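Local coordinates for protein C-type lectin domain family 4, member a4 (Mus musculus, PDB 3VYK) that binds N-glycans through a calcium-dependent C-type lectin domain and probably serves as an inhibitory pattern recognition receptor on dendritic cells, at residues A[7-19]-A[47-61]. Numbering follows the deposited sequence.
Sequences WKPFVSHCYFILN and EQDFITSNLNTSAGY
Phe50 lies on Phe10 in an offset stack, with centroids 4.5 Å apart and planes at 20°. The two side chains run in opposing senses, and each CB sits over the other ring. Phe50 CB is 3.9 Å from the Phe10 centroid. With CG anti to the backbone N (chi1 171°), the ring reaches toward the hairpin of strands 8-10 and 13-19. CG and CD2 of Phe50 both meet Phe10 CD1, with CD2 the nearer at 3.4 Å. CD1 and CE1 lie on Phe10 CB, and CE1 also touches Tyr15 CD2 at 3.7 Å. CE2 and CZ, at the far end, meet Pro9 O, and CZ also meets Lys8 CB. The Tyr15 ring is oblique to Phe50, and its OH reaches Glu47 OE1 through a water. Glu47 is also held by His43 N and Ser44 OG.

Farther along, Ile17 CD1 packs on Leu55 CD2 (3.9 Å) and its CG2 on Tyr61 CE1 (3.6 Å). Asn19 ND2 donates to Tyr61 OH at 3.0 Å, at the ring edge; Asn56 N also donates to this hydroxyl.

The contact joins the N-terminal hairpin of the lectin fold to helix 45-53 and the loop after it. Strand 13-19 pairs with strand 121-128, while Ile51 and Leu55 pack on Ile103.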
loop_
_atom_site.group_PDB
_atom_site.type_symbol
_atom_site.label_atom_id
_atom_site.label_comp_id
_atom_site.label_asym_id
_atom_site.label_seq_id
_atom_site.Cartn_x
_atom_site.Cartn_y
_atom_site.Cartn_z
ATOM N N TRP A 7 9.062 -7.170 11.941
ATOM C CA TRP A 7 8.166 -6.029 11.704
ATOM C C TRP A 7 8.862 -4.764 12.113
ATOM O O TRP A 7 9.691 -4.769 13.034
ATOM C CB TRP A 7 6.858 -6.176 12.482
ATOM C CG TRP A 7 5.948 -7.269 11.964
ATOM C CD1 TRP A 7 6.189 -8.643 11.965
ATOM C CD2 TRP A 7 4.605 -7.120 11.371
ATOM N NE1 TRP A 7 5.136 -9.325 11.420
ATOM C CE2 TRP A 7 4.152 -8.479 11.046
ATOM C CE3 TRP A 7 3.770 -6.041 11.082
ATOM C CZ2 TRP A 7 2.918 -8.723 10.456
ATOM C CZ3 TRP A 7 2.523 -6.301 10.492
ATOM C CH2 TRP A 7 2.109 -7.614 10.189
ATOM N N LYS A 8 8.537 -3.667 11.433
ATOM C CA LYS A 8 9.126 -2.354 11.732
ATOM C C LYS A 8 8.118 -1.431 12.421
ATOM O O LYS A 8 6.991 -1.282 11.942
ATOM C CB LYS A 8 9.634 -1.681 10.447
ATOM C CG LYS A 8 10.794 -2.377 9.732
ATOM C CD LYS A 8 12.111 -2.159 10.466
ATOM C CE LYS A 8 13.308 -2.547 9.615
ATOM N NZ LYS A 8 13.839 -1.425 8.794
ATOM N N PRO A 9 8.509 -0.808 13.547
ATOM C CA PRO A 9 7.594 0.092 14.243
ATOM C C PRO A 9 7.595 1.495 13.673
ATOM O O PRO A 9 8.631 2.006 13.252
ATOM C CB PRO A 9 8.150 0.119 15.664
ATOM C CG PRO A 9 9.618 -0.069 15.473
ATOM C CD PRO A 9 9.772 -0.986 14.291
ATOM N N PHE A 10 6.423 2.119 13.690
ATOM C CA PHE A 10 6.329 3.535 13.380
ATOM C C PHE A 10 5.164 4.077 14.171
ATOM O O PHE A 10 3.996 3.857 13.821
ATOM C CB PHE A 10 6.181 3.779 11.869
ATOM C CG PHE A 10 6.144 5.234 11.486
ATOM C CD1 PHE A 10 7.290 6.024 11.565
ATOM C CD2 PHE A 10 4.970 5.815 11.017
ATOM C CE1 PHE A 10 7.256 7.366 11.197
ATOM C CE2 PHE A 10 4.933 7.156 10.656
ATOM C CZ PHE A 10 6.076 7.930 10.742
ATOM N N VAL A 11 5.519 4.778 15.249
ATOM C CA VAL A 11 4.567 5.384 16.197
ATOM C C VAL A 11 3.604 4.320 16.746
ATOM O O VAL A 11 4.034 3.464 17.507
ATOM C CB VAL A 11 3.887 6.666 15.646
ATOM C CG1 VAL A 11 3.224 7.453 16.770
ATOM C CG2 VAL A 11 4.919 7.559 14.966
ATOM N N SER A 12 2.338 4.347 16.335
ATOM C CA SER A 12 1.331 3.446 16.896
ATOM C C SER A 12 1.160 2.132 16.134
ATOM O O SER A 12 0.374 1.288 16.554
ATOM C CB SER A 12 -0.018 4.160 16.972
ATOM O OG SER A 12 -0.447 4.572 15.686
ATOM N N HIS A 13 1.887 1.950 15.030
ATOM C CA HIS A 13 1.719 0.762 14.189
ATOM C C HIS A 13 2.984 -0.032 13.969
ATOM O O HIS A 13 4.108 0.462 14.170
ATOM C CB HIS A 13 1.163 1.142 12.820
ATOM C CG HIS A 13 -0.241 1.679 12.846
ATOM N ND1 HIS A 13 -0.506 3.001 12.911
ATOM C CD2 HIS A 13 -1.470 1.028 12.796
ATOM C CE1 HIS A 13 -1.842 3.188 12.906
ATOM N NE2 HIS A 13 -2.431 1.980 12.843
ATOM N N CYS A 14 2.791 -1.282 13.551
ATOM C CA CYS A 14 3.851 -2.167 13.069
ATOM C C CYS A 14 3.634 -2.460 11.591
ATOM O O CYS A 14 2.496 -2.668 11.145
ATOM C CB CYS A 14 3.835 -3.498 13.828
ATOM S SG CYS A 14 4.036 -3.342 15.614
ATOM N N TYR A 15 4.738 -2.510 10.849
ATOM C CA TYR A 15 4.707 -2.678 9.390
ATOM C C TYR A 15 5.514 -3.891 8.955
ATOM O O TYR A 15 6.594 -4.148 9.469
ATOM C CB TYR A 15 5.229 -1.406 8.711
ATOM C CG TYR A 15 4.369 -0.207 9.015
ATOM C CD1 TYR A 15 3.398 0.212 8.121
ATOM C CD2 TYR A 15 4.509 0.496 10.217
ATOM C CE1 TYR A 15 2.588 1.302 8.403
ATOM C CE2 TYR A 15 3.701 1.574 10.516
ATOM C CZ TYR A 15 2.751 1.988 9.603
ATOM O OH TYR A 15 1.943 3.062 9.893
ATOM N N PHE A 16 4.981 -4.630 7.989
ATOM C CA PHE A 16 5.673 -5.800 7.451
ATOM C C PHE A 16 5.779 -5.648 5.946
ATOM O O PHE A 16 4.772 -5.412 5.267
ATOM C CB PHE A 16 4.918 -7.086 7.790
ATOM C CG PHE A 16 5.669 -8.339 7.429
ATOM C CD1 PHE A 16 6.666 -8.829 8.261
ATOM C CD2 PHE A 16 5.380 -9.022 6.252
ATOM C CE1 PHE A 16 7.365 -9.981 7.926
ATOM C CE2 PHE A 16 6.075 -10.177 5.910
ATOM C CZ PHE A 16 7.070 -10.653 6.747
ATOM N N ILE A 17 6.998 -5.779 5.434
ATOM C CA ILE A 17 7.256 -5.656 4.011
ATOM C C ILE A 17 7.268 -7.058 3.427
ATOM O O ILE A 17 8.178 -7.845 3.701
ATOM C CB ILE A 17 8.599 -4.939 3.727
ATOM C CG1 ILE A 17 8.739 -3.653 4.563
ATOM C CG2 ILE A 17 8.781 -4.718 2.225
ATOM C CD1 ILE A 17 7.683 -2.586 4.312
ATOM N N LEU A 18 6.235 -7.373 2.652
ATOM C CA LEU A 18 6.052 -8.713 2.110
ATOM C C LEU A 18 6.852 -8.832 0.817
ATOM O O LEU A 18 6.351 -8.526 -0.274
ATOM C CB LEU A 18 4.560 -8.989 1.890
ATOM C CG LEU A 18 4.043 -10.410 2.101
ATOM C CD1 LEU A 18 2.528 -10.409 2.210
ATOM C CD2 LEU A 18 4.510 -11.325 0.979
ATOM N N ASN A 19 8.104 -9.265 0.970
ATOM C CA ASN A 19 9.098 -9.338 -0.100
ATOM C C ASN A 19 9.320 -10.751 -0.644
ATOM O O ASN A 19 9.876 -10.903 -1.731
ATOM C CB ASN A 19 10.458 -8.831 0.407
ATOM C CG ASN A 19 10.589 -7.320 0.374
ATOM O OD1 ASN A 19 11.297 -6.741 1.199
ATOM N ND2 ASN A 19 9.938 -6.677 -0.591
ATOM N N GLU A 47 4.100 8.834 7.198
ATOM C CA GLU A 47 3.876 7.405 6.975
ATOM C C GLU A 47 4.371 6.960 5.602
ATOM O O GLU A 47 5.067 5.954 5.505
ATOM C CB GLU A 47 2.401 7.049 7.114
ATOM C CG GLU A 47 1.846 7.193 8.517
ATOM C CD GLU A 47 0.350 7.318 8.481
ATOM O OE1 GLU A 47 -0.303 6.393 7.969
ATOM O OE2 GLU A 47 -0.166 8.369 8.932
ATOM N N GLN A 48 3.997 7.702 4.554
ATOM C CA GLN A 48 4.473 7.414 3.195
ATOM C C GLN A 48 6.004 7.301 3.133
ATOM O O GLN A 48 6.528 6.312 2.639
ATOM C CB GLN A 48 3.975 8.484 2.216
ATOM C CG GLN A 48 4.549 8.361 0.809
ATOM C CD GLN A 48 3.892 7.276 -0.019
ATOM O OE1 GLN A 48 2.935 6.634 0.410
ATOM N NE2 GLN A 48 4.419 7.073 -1.225
ATOM N N ASP A 49 6.710 8.306 3.667
ATOM C CA ASP A 49 8.173 8.318 3.630
ATOM C C ASP A 49 8.805 7.224 4.509
ATOM O O ASP A 49 9.847 6.662 4.158
ATOM C CB ASP A 49 8.712 9.694 4.036
ATOM C CG ASP A 49 8.491 10.762 2.976
ATOM O OD1 ASP A 49 8.187 10.432 1.817
ATOM O OD2 ASP A 49 8.627 11.955 3.296
ATOM N N PHE A 50 8.175 6.920 5.642
ATOM C CA PHE A 50 8.614 5.791 6.458
ATOM C C PHE A 50 8.513 4.496 5.647
ATOM O O PHE A 50 9.450 3.702 5.609
ATOM C CB PHE A 50 7.821 5.668 7.767
ATOM C CG PHE A 50 8.108 4.383 8.504
ATOM C CD1 PHE A 50 7.289 3.258 8.342
ATOM C CD2 PHE A 50 9.237 4.281 9.322
ATOM C CE1 PHE A 50 7.582 2.074 9.000
ATOM C CE2 PHE A 50 9.524 3.108 9.975
ATOM C CZ PHE A 50 8.707 2.000 9.808
ATOM N N ILE A 51 7.367 4.291 5.006
ATOM C CA ILE A 51 7.150 3.061 4.256
ATOM C C ILE A 51 8.156 2.940 3.116
ATOM O O ILE A 51 8.825 1.902 2.994
ATOM C CB ILE A 51 5.702 2.958 3.746
ATOM C CG1 ILE A 51 4.738 2.748 4.922
ATOM C CG2 ILE A 51 5.566 1.829 2.722
ATOM C CD1 ILE A 51 3.313 3.160 4.622
ATOM N N THR A 52 8.312 3.988 2.312
ATOM C CA THR A 52 9.204 3.868 1.150
ATOM C C THR A 52 10.679 3.672 1.516
ATOM O O THR A 52 11.420 3.046 0.766
ATOM C CB THR A 52 9.033 5.012 0.132
ATOM O OG1 THR A 52 9.444 6.253 0.717
ATOM C CG2 THR A 52 7.594 5.094 -0.337
ATOM N N SER A 53 11.091 4.179 2.675
ATOM C CA SER A 53 12.458 3.954 3.155
ATOM C C SER A 53 12.776 2.465 3.310
ATOM O O SER A 53 13.944 2.071 3.263
ATOM C CB SER A 53 12.691 4.695 4.484
ATOM O OG SER A 53 12.227 3.951 5.588
ATOM N N ASN A 54 11.730 1.662 3.498
ATOM C CA ASN A 54 11.834 0.226 3.741
ATOM C C ASN A 54 11.648 -0.658 2.499
ATOM O O ASN A 54 11.641 -1.885 2.613
ATOM C CB ASN A 54 10.822 -0.175 4.818
ATOM C CG ASN A 54 11.251 0.254 6.204
ATOM O OD1 ASN A 54 10.806 1.279 6.727
ATOM N ND2 ASN A 54 12.130 -0.530 6.808
ATOM N N LEU A 55 11.504 -0.040 1.328
ATOM C CA LEU A 55 11.147 -0.773 0.106
ATOM C C LEU A 55 12.288 -0.929 -0.890
ATOM O O LEU A 55 13.201 -0.102 -0.952
ATOM C CB LEU A 55 9.978 -0.077 -0.598
ATOM C CG LEU A 55 8.688 0.156 0.182
ATOM C CD1 LEU A 55 7.688 0.848 -0.725
ATOM C CD2 LEU A 55 8.106 -1.128 0.761
ATOM N N ASN A 56 12.198 -1.982 -1.703
ATOM C CA ASN A 56 13.133 -2.206 -2.793
ATOM C C ASN A 56 12.672 -1.440 -4.028
ATOM O O ASN A 56 11.519 -1.587 -4.458
ATOM C CB ASN A 56 13.215 -3.706 -3.092
ATOM C CG ASN A 56 14.374 -4.065 -4.006
ATOM O OD1 ASN A 56 14.526 -3.509 -5.091
ATOM N ND2 ASN A 56 15.205 -5.003 -3.558
ATOM N N THR A 57 13.560 -0.632 -4.607
ATOM C CA THR A 57 13.188 0.197 -5.760
ATOM C C THR A 57 12.837 -0.601 -7.023
ATOM O O THR A 57 12.248 -0.051 -7.948
ATOM C CB THR A 57 14.252 1.263 -6.099
ATOM O OG1 THR A 57 15.469 0.623 -6.496
ATOM C CG2 THR A 57 14.513 2.159 -4.896
ATOM N N SER A 58 13.188 -1.886 -7.052
ATOM C CA SER A 58 12.857 -2.738 -8.196
ATOM C C SER A 58 11.458 -3.349 -8.096
ATOM O O SER A 58 10.979 -3.947 -9.056
ATOM C CB SER A 58 13.905 -3.842 -8.387
ATOM O OG SER A 58 13.847 -4.790 -7.335
ATOM N N ALA A 59 10.797 -3.177 -6.952
ATOM C CA ALA A 59 9.525 -3.854 -6.689
ATOM C C ALA A 59 8.348 -2.899 -6.519
ATOM O O ALA A 59 8.519 -1.731 -6.177
ATOM C CB ALA A 59 9.645 -4.759 -5.469
ATOM N N GLY A 60 7.148 -3.423 -6.753
ATOM C CA GLY A 60 5.900 -2.692 -6.496
ATOM C C GLY A 60 5.148 -3.304 -5.335
ATOM O O GLY A 60 5.155 -4.525 -5.145
ATOM N N TYR A 61 4.471 -2.460 -4.558
ATOM C CA TYR A 61 3.861 -2.914 -3.315
ATOM C C TYR A 61 2.407 -2.488 -3.216
ATOM O O TYR A 61 2.106 -1.289 -3.202
ATOM C CB TYR A 61 4.641 -2.358 -2.108
ATOM C CG TYR A 61 6.096 -2.782 -2.078
ATOM C CD1 TYR A 61 6.500 -3.839 -1.276
ATOM C CD2 TYR A 61 7.062 -2.117 -2.846
ATOM C CE1 TYR A 61 7.834 -4.244 -1.244
ATOM C CE2 TYR A 61 8.398 -2.513 -2.823
ATOM C CZ TYR A 61 8.768 -3.575 -2.011
ATOM O OH TYR A 61 10.086 -3.993 -1.960
HETATM O O HOH W 1 0.464 3.806 7.742
HETATM O O HOH W 2 12.706 -3.970 1.060
#